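Local coordinates for ABC transporter binding protein AcbH (Actinoplanes, PDB 3OO8) that binds beta-D-galactopyranose as the extracellular solute receptor of a bacterial ABC transporter, at residues 33-37 with 62-67. The protein carries 2 engineered substitutions. Residues are numbered along the deposited sequence; the frame is centred on the assembly and turned at random.
Sequences GSNYS and VNTTDH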
ATOM      1  N   GLY A  33      -9.960  12.930 -15.354  1.00 11.49           N
ATOM      2  CA  GLY A  33      -9.013  11.979 -15.928  1.00 11.74           C
ATOM      3  C   GLY A  33      -8.991  10.757 -15.050  1.00 12.57           C
ATOM      4  O   GLY A  33      -8.672  10.857 -13.858  1.00 12.99           O
ATOM      5  N   SER A  34      -9.347   9.609 -15.624  1.00 12.97           N
ATOM      6  CA  SER A  34      -9.455   8.386 -14.866  1.00 12.80           C
ATOM      7  C   SER A  34      -8.638   7.212 -15.392  1.00 12.89           C
ATOM      8  O   SER A  34      -8.737   6.856 -16.562  1.00 14.83           O
ATOM      9  CB  SER A  34     -10.932   7.972 -14.763  1.00 12.60           C
ATOM     10  OG  SER A  34     -11.067   6.690 -14.166  1.00 12.38           O
ATOM     11  N   ASN A  35      -7.859   6.605 -14.507  1.00 12.04           N
ATOM     12  CA  ASN A  35      -7.102   5.395 -14.801  1.00 12.54           C
ATOM     13  C   ASN A  35      -7.889   4.138 -14.437  1.00 11.61           C
ATOM     14  O   ASN A  35      -7.345   3.025 -14.440  1.00 13.37           O
ATOM     15  CB  ASN A  35      -5.734   5.465 -14.099  1.00 13.07           C
ATOM     16  CG  ASN A  35      -5.860   5.438 -12.568  1.00 10.71           C
ATOM     17  OD1 ASN A  35      -6.938   5.176 -12.054  1.00 14.16           O
ATOM     18  ND2 ASN A  35      -4.749   5.647 -11.847  1.00 15.15           N
ATOM     19  N   TYR A  36      -9.179   4.265 -14.128  1.00 14.30           N
ATOM     20  CA  TYR A  36      -9.983   3.070 -13.839  1.00 12.79           C
ATOM     21  C   TYR A  36     -10.460   2.474 -15.163  1.00 14.13           C
ATOM     22  O   TYR A  36     -11.574   2.730 -15.613  1.00 13.59           O
ATOM     23  CB  TYR A  36     -11.176   3.373 -12.928  1.00 12.14           C
ATOM     24  CG  TYR A  36     -10.813   3.777 -11.509  1.00 10.74           C
ATOM     25  CD1 TYR A  36     -10.091   2.930 -10.695  1.00 13.22           C
ATOM     26  CD2 TYR A  36     -11.241   5.008 -10.983  1.00 10.92           C
ATOM     27  CE1 TYR A  36      -9.770   3.278  -9.410  1.00 11.85           C
ATOM     28  CE2 TYR A  36     -10.933   5.375  -9.667  1.00 12.17           C
ATOM     29  CZ  TYR A  36     -10.188   4.507  -8.901  1.00 11.36           C
ATOM     30  OH  TYR A  36      -9.857   4.809  -7.605  1.00 11.95           O
ATOM     31  N   SER A  37      -9.607   1.670 -15.780  1.00 15.06           N
ATOM     32  CA  SER A  37      -9.945   1.124 -17.096  1.00 15.39           C
ATOM     33  C   SER A  37     -10.487  -0.311 -16.998  1.00 17.41           C
ATOM     34  O   SER A  37     -11.204  -0.752 -17.894  1.00 19.44           O
ATOM     35  CB  SER A  37      -8.730   1.218 -18.043  1.00 16.46           C
ATOM     36  OG  SER A  37      -7.628   0.461 -17.558  1.00 16.08           O
ATOM     37  N   VAL A  62     -16.248  11.765 -17.619  1.00 10.66           N
ATOM     38  CA  VAL A  62     -15.114  10.925 -17.253  1.00 13.23           C
ATOM     39  C   VAL A  62     -14.358  10.571 -18.521  1.00 12.67           C
ATOM     40  O   VAL A  62     -14.914   9.967 -19.448  1.00 15.60           O
ATOM     41  CB  VAL A  62     -15.535   9.642 -16.514  1.00 13.49           C
ATOM     42  CG1 VAL A  62     -14.295   8.846 -16.109  1.00 14.12           C
ATOM     43  CG2 VAL A  62     -16.330   9.971 -15.263  1.00 14.92           C
ATOM     44  N   ASN A  63     -13.089  10.961 -18.547  1.00 13.20           N
ATOM     45  CA  ASN A  63     -12.194  10.646 -19.649  1.00 14.39           C
ATOM     46  C   ASN A  63     -11.297   9.513 -19.180  1.00 14.65           C
ATOM     47  O   ASN A  63     -10.376   9.737 -18.394  1.00 16.33           O
ATOM     48  CB  ASN A  63     -11.391  11.900 -20.036  1.00 14.88           C
ATOM     49  CG  ASN A  63     -12.255  12.975 -20.697  1.00 13.86           C
ATOM     50  OD1 ASN A  63     -13.210  12.664 -21.411  1.00 18.85           O
ATOM     51  ND2 ASN A  63     -11.930  14.247 -20.467  1.00 15.16           N
ATOM     52  N   THR A  64     -11.598   8.293 -19.634  1.00 15.03           N
ATOM     53  CA  THR A  64     -10.877   7.109 -19.209  1.00 15.59           C
ATOM     54  C   THR A  64      -9.735   6.801 -20.134  1.00 18.43           C
ATOM     55  O   THR A  64      -9.887   6.861 -21.354  1.00 18.71           O
ATOM     56  CB  THR A  64     -11.819   5.891 -19.110  1.00 15.41           C
ATOM     57  OG1 THR A  64     -12.861   6.175 -18.161  1.00 16.17           O
ATOM     58  CG2 THR A  64     -11.071   4.631 -18.691  1.00 16.87           C
ATOM     59  N   THR A  65      -8.580   6.516 -19.548  1.00 16.04           N
ATOM     60  CA  THR A  65      -7.400   6.098 -20.293  1.00 18.00           C
ATOM     61  C   THR A  65      -6.971   4.746 -19.731  1.00 19.28           C
ATOM     62  O   THR A  65      -7.118   4.468 -18.533  1.00 18.84           O
ATOM     63  CB  THR A  65      -6.254   7.100 -20.101  1.00 19.46           C
ATOM     64  OG1 THR A  65      -6.635   8.336 -20.691  1.00 22.68           O
ATOM     65  CG2 THR A  65      -4.960   6.628 -20.746  1.00 21.65           C
ATOM     66  N   ASP A  66      -6.472   3.882 -20.603  1.00 21.79           N
ATOM     67  CA  ASP A  66      -5.878   2.638 -20.149  1.00 19.56           C
ATOM     68  C   ASP A  66      -5.009   2.868 -18.916  1.00 17.90           C
ATOM     69  O   ASP A  66      -4.172   3.776 -18.881  1.00 17.84           O
ATOM     70  CB  ASP A  66      -4.975   2.082 -21.249  1.00 19.55           C
ATOM     71  CG  ASP A  66      -4.205   0.886 -20.782  1.00 23.04           C
ATOM     72  OD1 ASP A  66      -4.851  -0.165 -20.578  1.00 27.09           O
ATOM     73  OD2 ASP A  66      -2.971   1.012 -20.581  1.00 30.78           O
ATOM     74  N   HIS A  67      -5.214   2.047 -17.897  1.00 18.47           N
ATOM     75  CA  HIS A  67      -4.547   2.236 -16.611  1.00 19.66           C
ATOM     76  C   HIS A  67      -3.042   2.472 -16.682  1.00 20.27           C
ATOM     77  O   HIS A  67      -2.534   3.476 -16.173  1.00 18.44           O
ATOM     78  CB  HIS A  67      -4.855   1.078 -15.650  1.00 18.68           C
ATOM     79  CG  HIS A  67      -4.360   1.308 -14.259  1.00 23.37           C
ATOM     80  ND1 HIS A  67      -3.120   0.886 -13.828  1.00 24.55           N
ATOM     81  CD2 HIS A  67      -4.920   1.963 -13.211  1.00 17.89           C
ATOM     82  CE1 HIS A  67      -2.951   1.240 -12.565  1.00 24.68           C
ATOM     83  NE2 HIS A  67      -4.038   1.872 -12.158  1.00 26.05           N
TER
HETATM   84  O   HOH W   1     -12.818   5.180 -15.668  1.00 14.16           O
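His67 carries its ring anti to the backbone N (chi1 -172°), and Asn35 tucks its amide between its own N and carbonyl carbon (chi1 66°); these two settings lay the side chains alongside each other, pointing the same way, with amide and ring planes 41° apart. The imidazole edge also meets the main chain: CD2 of His67 comes to 2.9 Å from Asn35 O, which lies in the ring plane. The amide's polar end is held elsewhere, since ND2 of Asn35 hydrogen-bonds to Gln71 OE1. With an alanine at Asn35, Gln71 OE1 would probably lose its ND2 mate and the His67 ring the amide beside it, though CB would still touch CD2. Next along, Ser37 OG accepts the His67 N-H at 2.9 Å, somewhat bent, right at the start of helix 67-79, whose N-cap is Asp66. Behind this lies regular parallel pairing: Ser34 N gives to Asn63 O and Thr65 N to Ser34 O, both at 3.0 Å and nearly straight. Ser34 OG closes an ST turn with Tyr36 N (3.1 Å), and one water joins that OG to Thr64 OG1 and Tyr36 O. Strands 30-34 and 60-64 are the two arms of a beta-alpha-beta unit over helix 39-56, and their C-terminal ends place Asn35, which holds Gln71, and His67 at the sugar site of this class 2 solute-binding fold, where His67 and Gln71 are both seen binding beta-D-galactose in the sugar-bound protein.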